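Local structure of surface glycan binding protein B (Bacteroides ovatus, 6E57) at residues T312-H317 with G334-D339; T373-E378 with N397-E402. The protein binds mixed-linkage beta-glucan, probably at the bacterial cell surface, where it would help the gut symbiont capture cereal beta-glucan for use. All coordinates share one frame; numbering follows the deposited sequence.

Interaction 1: residues T312-H317 with G334-D339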
loop_
_atom_site.group_PDB
_atom_site.type_symbol
_atom_site.label_atom_id
_atom_site.label_comp_id
_atom_site.label_asym_id
_atom_site.label_seq_id
_atom_site.Cartn_x
_atom_site.Cartn_y
_atom_site.Cartn_z
ATOM N N THR A 312 15.508 -25.871 8.709
ATOM C CA THR A 312 14.497 -26.918 8.832
ATOM C C THR A 312 14.628 -27.589 10.202
ATOM O O THR A 312 15.692 -28.080 10.551
ATOM C CB THR A 312 14.628 -27.957 7.713
ATOM O OG1 THR A 312 14.432 -27.285 6.468
ATOM C CG2 THR A 312 13.636 -29.091 7.849
ATOM N N LEU A 313 13.532 -27.597 10.967
ATOM C CA LEU A 313 13.502 -28.201 12.289
ATOM C C LEU A 313 12.941 -29.621 12.198
ATOM O O LEU A 313 13.345 -30.488 12.956
ATOM C CB LEU A 313 12.654 -27.336 13.225
ATOM C CG LEU A 313 13.212 -25.944 13.519
ATOM C CD1 LEU A 313 12.286 -25.183 14.455
ATOM C CD2 LEU A 313 14.613 -26.027 14.103
ATOM N N TRP A 314 11.996 -29.841 11.281
ATOM C CA TRP A 314 11.371 -31.139 11.120
ATOM C C TRP A 314 10.730 -31.241 9.735
ATOM O O TRP A 314 10.273 -30.246 9.188
ATOM C CB TRP A 314 10.343 -31.370 12.233
ATOM C CG TRP A 314 9.678 -32.710 12.178
ATOM C CD1 TRP A 314 10.039 -33.836 12.859
ATOM C CD2 TRP A 314 8.528 -33.067 11.395
ATOM N NE1 TRP A 314 9.194 -34.868 12.552
ATOM C CE2 TRP A 314 8.259 -34.428 11.654
ATOM C CE3 TRP A 314 7.708 -32.377 10.497
ATOM C CZ2 TRP A 314 7.198 -35.103 11.054
ATOM C CZ3 TRP A 314 6.664 -33.045 9.899
ATOM C CH2 TRP A 314 6.414 -34.389 10.178
ATOM N N SER A 315 10.683 -32.469 9.210
ATOM C CA SER A 315 10.141 -32.779 7.888
ATOM C C SER A 315 9.396 -34.120 7.938
ATOM O O SER A 315 9.810 -35.029 8.652
ATOM C CB SER A 315 11.251 -32.808 6.875
ATOM O OG SER A 315 10.734 -32.955 5.567
ATOM N N GLY A 316 8.297 -34.234 7.182
ATOM C CA GLY A 316 7.521 -35.477 7.105
ATOM C C GLY A 316 6.075 -35.247 6.697
ATOM O O GLY A 316 5.782 -34.363 5.901
ATOM N N HIS A 317 5.174 -36.073 7.241
ATOM C CA HIS A 317 3.741 -36.045 6.939
ATOM C C HIS A 317 2.968 -36.664 8.113
ATOM O O HIS A 317 2.646 -37.858 8.096
ATOM C CB HIS A 317 3.473 -36.759 5.607
ATOM C CG HIS A 317 2.056 -36.685 5.147
ATOM N ND1 HIS A 317 1.478 -35.503 4.719
ATOM C CD2 HIS A 317 1.105 -37.636 5.030
ATOM C CE1 HIS A 317 0.229 -35.731 4.363
ATOM N NE2 HIS A 317 -0.024 -37.033 4.546
ATOM N N GLY A 334 4.071 -33.615 18.386
ATOM C CA GLY A 334 5.267 -33.381 19.205
ATOM C C GLY A 334 6.484 -33.259 18.307
ATOM O O GLY A 334 6.547 -32.370 17.467
ATOM N N LEU A 335 7.459 -34.146 18.497
ATOM C CA LEU A 335 8.462 -34.502 17.468
ATOM C C LEU A 335 9.534 -33.419 17.263
ATOM O O LEU A 335 10.547 -33.701 16.632
ATOM C CB LEU A 335 7.760 -34.850 16.149
ATOM C CG LEU A 335 6.852 -36.083 16.192
ATOM C CD1 LEU A 335 6.386 -36.468 14.796
ATOM C CD2 LEU A 335 7.545 -37.264 16.851
ATOM N N ILE A 336 9.339 -32.205 17.788
ATOM C CA ILE A 336 10.454 -31.274 17.945
ATOM C C ILE A 336 10.723 -31.126 19.439
ATOM O O ILE A 336 9.899 -30.580 20.167
ATOM C CB ILE A 336 10.196 -29.917 17.264
ATOM C CG1 ILE A 336 9.899 -30.079 15.771
ATOM C CG2 ILE A 336 11.371 -28.977 17.497
ATOM C CD1 ILE A 336 9.541 -28.787 15.080
ATOM N N PRO A 337 11.868 -31.636 19.942
ATOM C CA PRO A 337 12.151 -31.609 21.376
ATOM C C PRO A 337 12.425 -30.194 21.910
ATOM O O PRO A 337 12.767 -29.292 21.146
ATOM C CB PRO A 337 13.374 -32.529 21.530
ATOM C CG PRO A 337 14.028 -32.556 20.167
ATOM C CD PRO A 337 12.924 -32.301 19.164
ATOM N N MET A 338 12.275 -30.035 23.230
ATOM C CA MET A 338 12.373 -28.749 23.932
ATOM C C MET A 338 13.741 -28.086 23.706
ATOM O O MET A 338 13.817 -26.854 23.610
ATOM C CB MET A 338 12.175 -28.940 25.438
ATOM C CG MET A 338 10.757 -29.300 25.820
ATOM S SD MET A 338 10.553 -29.545 27.602
ATOM C CE MET A 338 10.826 -27.879 28.202
ATOM N N ASP A 339 14.809 -28.892 23.645
ATOM C CA ASP A 339 16.179 -28.367 23.589
ATOM C C ASP A 339 16.401 -27.592 22.280
ATOM O O ASP A 339 17.236 -26.691 22.246
ATOM C CB ASP A 339 17.233 -29.456 23.840
ATOM C CG ASP A 339 17.244 -30.621 22.863
ATOM O OD1 ASP A 339 16.469 -30.589 21.884
ATOM O OD2 ASP A 339 18.028 -31.563 23.097
#
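A chi1 of -178° swings the W314 indole away from its own backbone N and out to L335, while the CB of the same residue meets I336. In I336, CG1 is anti to the carbonyl carbon (chi1 -57°) and the chain then runs extended to CD1 (chi2 176°), which lays the CG1-CD1 arm against segment 312-317: I336 CG1 lies 3.8 Å from W314 CB, and I336 CD1 lies 3.9 Å from L313 CB. L335 meets the pyrrole side of the indole and the start of its six-membered ring, its CB 3.9 Å from W314 NE1 and its CD1 4.1 Å from W314 CZ2. No hydrogen bond joins the segments; the contact buries 202 Å², both sides summed, and L335 O comes to 3.8 Å from W314 CD1, obliquely to the ring. G316 N, of the same segment, sits over one face of the indole, offset toward the rim.

The backbones of L313 and W314 both hydrogen-bond to V417, two residues against one: a classic beta bulge where strand 299-315 pairs with strand 412-419. I336 also rests on V417 and on F341 of helix 338-343, L313 packs against V340 and L350, and F333 meets the W314 ring edge-to-face.

Interaction 2: residues T373-E378 with N397-E402. With EDO (1,2-ethanediol), chain I.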
loop_
_atom_site.group_PDB
_atom_site.type_symbol
_atom_site.label_atom_id
_atom_site.label_comp_id
_atom_site.label_asym_id
_atom_site.label_seq_id
_atom_site.Cartn_x
_atom_site.Cartn_y
_atom_site.Cartn_z
ATOM N N THR A 373 -1.488 -24.595 26.072
ATOM C CA THR A 373 -1.659 -23.151 26.097
ATOM C C THR A 373 -1.359 -22.606 24.698
ATOM O O THR A 373 -0.266 -22.806 24.181
ATOM C CB THR A 373 -0.750 -22.495 27.142
ATOM O OG1 THR A 373 -0.924 -23.195 28.374
ATOM C CG2 THR A 373 -1.043 -21.023 27.338
ATOM N N GLY A 374 -2.339 -21.923 24.103
ATOM C CA GLY A 374 -2.218 -21.365 22.762
ATOM C C GLY A 374 -1.175 -20.262 22.693
ATOM O O GLY A 374 -1.174 -19.342 23.516
ATOM N N LEU A 375 -0.277 -20.378 21.709
ATOM C CA LEU A 375 0.717 -19.363 21.390
ATOM C C LEU A 375 0.107 -18.334 20.435
ATOM O O LEU A 375 0.633 -17.230 20.283
ATOM C CB LEU A 375 1.933 -20.045 20.762
ATOM C CG LEU A 375 2.645 -21.050 21.663
ATOM C CD1 LEU A 375 3.767 -21.748 20.914
ATOM C CD2 LEU A 375 3.176 -20.369 22.912
ATOM N N ALA A 376 -0.996 -18.725 19.791
ATOM C CA ALA A 376 -1.801 -17.862 18.947
ATOM C C ALA A 376 -3.193 -18.484 18.788
ATOM O O ALA A 376 -3.467 -19.559 19.325
ATOM C CB ALA A 376 -1.118 -17.671 17.616
ATOM N N SER A 377 -4.062 -17.803 18.041
ATOM C CA SER A 377 -5.443 -18.213 17.883
ATOM C C SER A 377 -5.532 -19.572 17.191
ATOM O O SER A 377 -4.710 -19.907 16.333
ATOM C CB SER A 377 -6.231 -17.206 17.104
ATOM O OG SER A 377 -7.606 -17.556 17.109
ATOM N N GLU A 378 -6.560 -20.325 17.585
ATOM C CA GLU A 378 -7.091 -21.455 16.836
ATOM C C GLU A 378 -7.488 -20.945 15.443
ATOM O O GLU A 378 -8.085 -19.873 15.326
ATOM C CB GLU A 378 -8.270 -22.026 17.629
ATOM C CG GLU A 378 -8.852 -23.321 17.095
ATOM C CD GLU A 378 -10.079 -23.800 17.863
ATOM O OE1 GLU A 378 -10.622 -23.009 18.674
ATOM O OE2 GLU A 378 -10.496 -24.959 17.656
ATOM N N ASN A 397 9.949 -18.702 26.656
ATOM C CA ASN A 397 10.040 -18.979 28.089
ATOM C C ASN A 397 8.919 -19.932 28.513
ATOM O O ASN A 397 9.136 -20.834 29.315
ATOM C CB ASN A 397 9.971 -17.705 28.932
ATOM C CG ASN A 397 11.221 -16.855 28.842
ATOM O OD1 ASN A 397 12.251 -17.290 28.327
ATOM N ND2 ASN A 397 11.133 -15.634 29.343
ATOM N N LYS A 398 7.721 -19.708 27.969
ATOM C CA LYS A 398 6.541 -20.479 28.314
ATOM C C LYS A 398 6.684 -21.902 27.758
ATOM O O LYS A 398 6.284 -22.863 28.407
ATOM C CB LYS A 398 5.288 -19.772 27.792
ATOM C CG LYS A 398 3.970 -20.372 28.259
ATOM C CD LYS A 398 2.775 -19.479 28.000
ATOM C CE LYS A 398 2.707 -18.304 28.952
ATOM N NZ LYS A 398 1.341 -17.738 29.014
ATOM N N ILE A 399 7.272 -22.021 26.563
ATOM C CA ILE A 399 7.509 -23.313 25.920
ATOM C C ILE A 399 8.403 -24.188 26.815
ATOM O O ILE A 399 8.154 -25.382 26.953
ATOM C CB ILE A 399 8.098 -23.119 24.507
ATOM C CG1 ILE A 399 7.044 -22.583 23.535
ATOM C CG2 ILE A 399 8.730 -24.406 23.990
ATOM C CD1 ILE A 399 7.598 -22.137 22.202
ATOM N N GLN A 400 9.441 -23.593 27.416
ATOM C CA GLN A 400 10.340 -24.313 28.328
ATOM C C GLN A 400 9.618 -24.621 29.648
ATOM O O GLN A 400 9.816 -25.676 30.235
ATOM C CB GLN A 400 11.620 -23.510 28.576
ATOM C CG GLN A 400 12.458 -23.290 27.323
ATOM C CD GLN A 400 12.831 -24.578 26.628
ATOM O OE1 GLN A 400 13.461 -25.460 27.209
ATOM N NE2 GLN A 400 12.438 -24.694 25.369
ATOM N N ALA A 401 8.774 -23.689 30.096
ATOM C CA ALA A 401 8.016 -23.816 31.343
ATOM C C ALA A 401 6.898 -24.863 31.214
ATOM O O ALA A 401 6.531 -25.480 32.214
ATOM C CB ALA A 401 7.453 -22.471 31.731
ATOM N N GLU A 402 6.359 -25.045 29.997
ATOM C CA GLU A 402 5.151 -25.852 29.767
ATOM C C GLU A 402 5.423 -26.984 28.760
ATOM O O GLU A 402 4.636 -27.214 27.846
ATOM C CB GLU A 402 4.009 -24.953 29.286
ATOM C CG GLU A 402 3.615 -23.878 30.288
ATOM C CD GLU A 402 2.313 -23.149 29.995
ATOM O OE1 GLU A 402 1.634 -23.515 29.014
ATOM O OE2 GLU A 402 1.977 -22.213 30.753
HETATM C C1 EDO I . -7.182 -20.707 23.831
HETATM O O1 EDO I . -6.713 -19.693 22.930
HETATM C C2 EDO I . -6.050 -21.678 24.163
HETATM O O2 EDO I . -5.337 -21.246 25.334
#
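The polar part of this contact is one hydrogen bond, from T373 OG1 to E402 OE1 at 2.7 Å. The acceptor uses its syn lone pair, on the side of the other carboxylate oxygen, and the two side chains cross at about a right angle. E402 is the first residue beyond the helical geometry of 397-401; its chain, extended beyond CG (chi2 -168°), carries the carboxylate across to the loop. The same OE1 is hydrogen-bonded to T369 OG1, and T369 OG1 also pairs with T373 N, so the two threonines and the glutamate form a small polar cluster.

The apolar part consists of two side-chain contacts. L375 CD1 meets I399 CD1 at 4.1 Å, methyl to methyl, and T373 CG2 lies 4.2 Å from K398 CD, on the aliphatic part of the lysine. L375 also packs on L389 of strand 385-390, and I399 on F341, which extends this packing beyond the two segments.

A 1,2-ethanediol, probably from the crystallisation liquor, accepts a weak hydrogen bond at O2 from G374 N, 3.3 Å long.

Here a surface loop is fastened to the C-terminal end of a short helix beside the glycan site: the side chain of T373 is about 7 Å from a bound beta-D-glucopyranose, and the loop follows directly on the pocket residues Y371 and W372.

How the interactions relate
Running from the N terminus, the last part of strand 299-315 lies in interaction 1, which closes the loop between 312-317 and 334-339; the 16 intervening residues include the pocket residues W322, D323, D326 and K331. Helix 338-343 begins within the second segment, and strands 349-356 and 364-369 come next. Interaction 2 then closes the span from 373-378 to 397-402, containing strand 385-390 and the start of helix 393-401. The two closures are in series, neither nested nor crossed. Their centres lie 16 Å apart, and they meet directly: M338 O is 3.1 Å from Q400 NE2, a probable hydrogen bond that ties helix 338-343 to helix 393-401 within the glycan-binding C-terminal region.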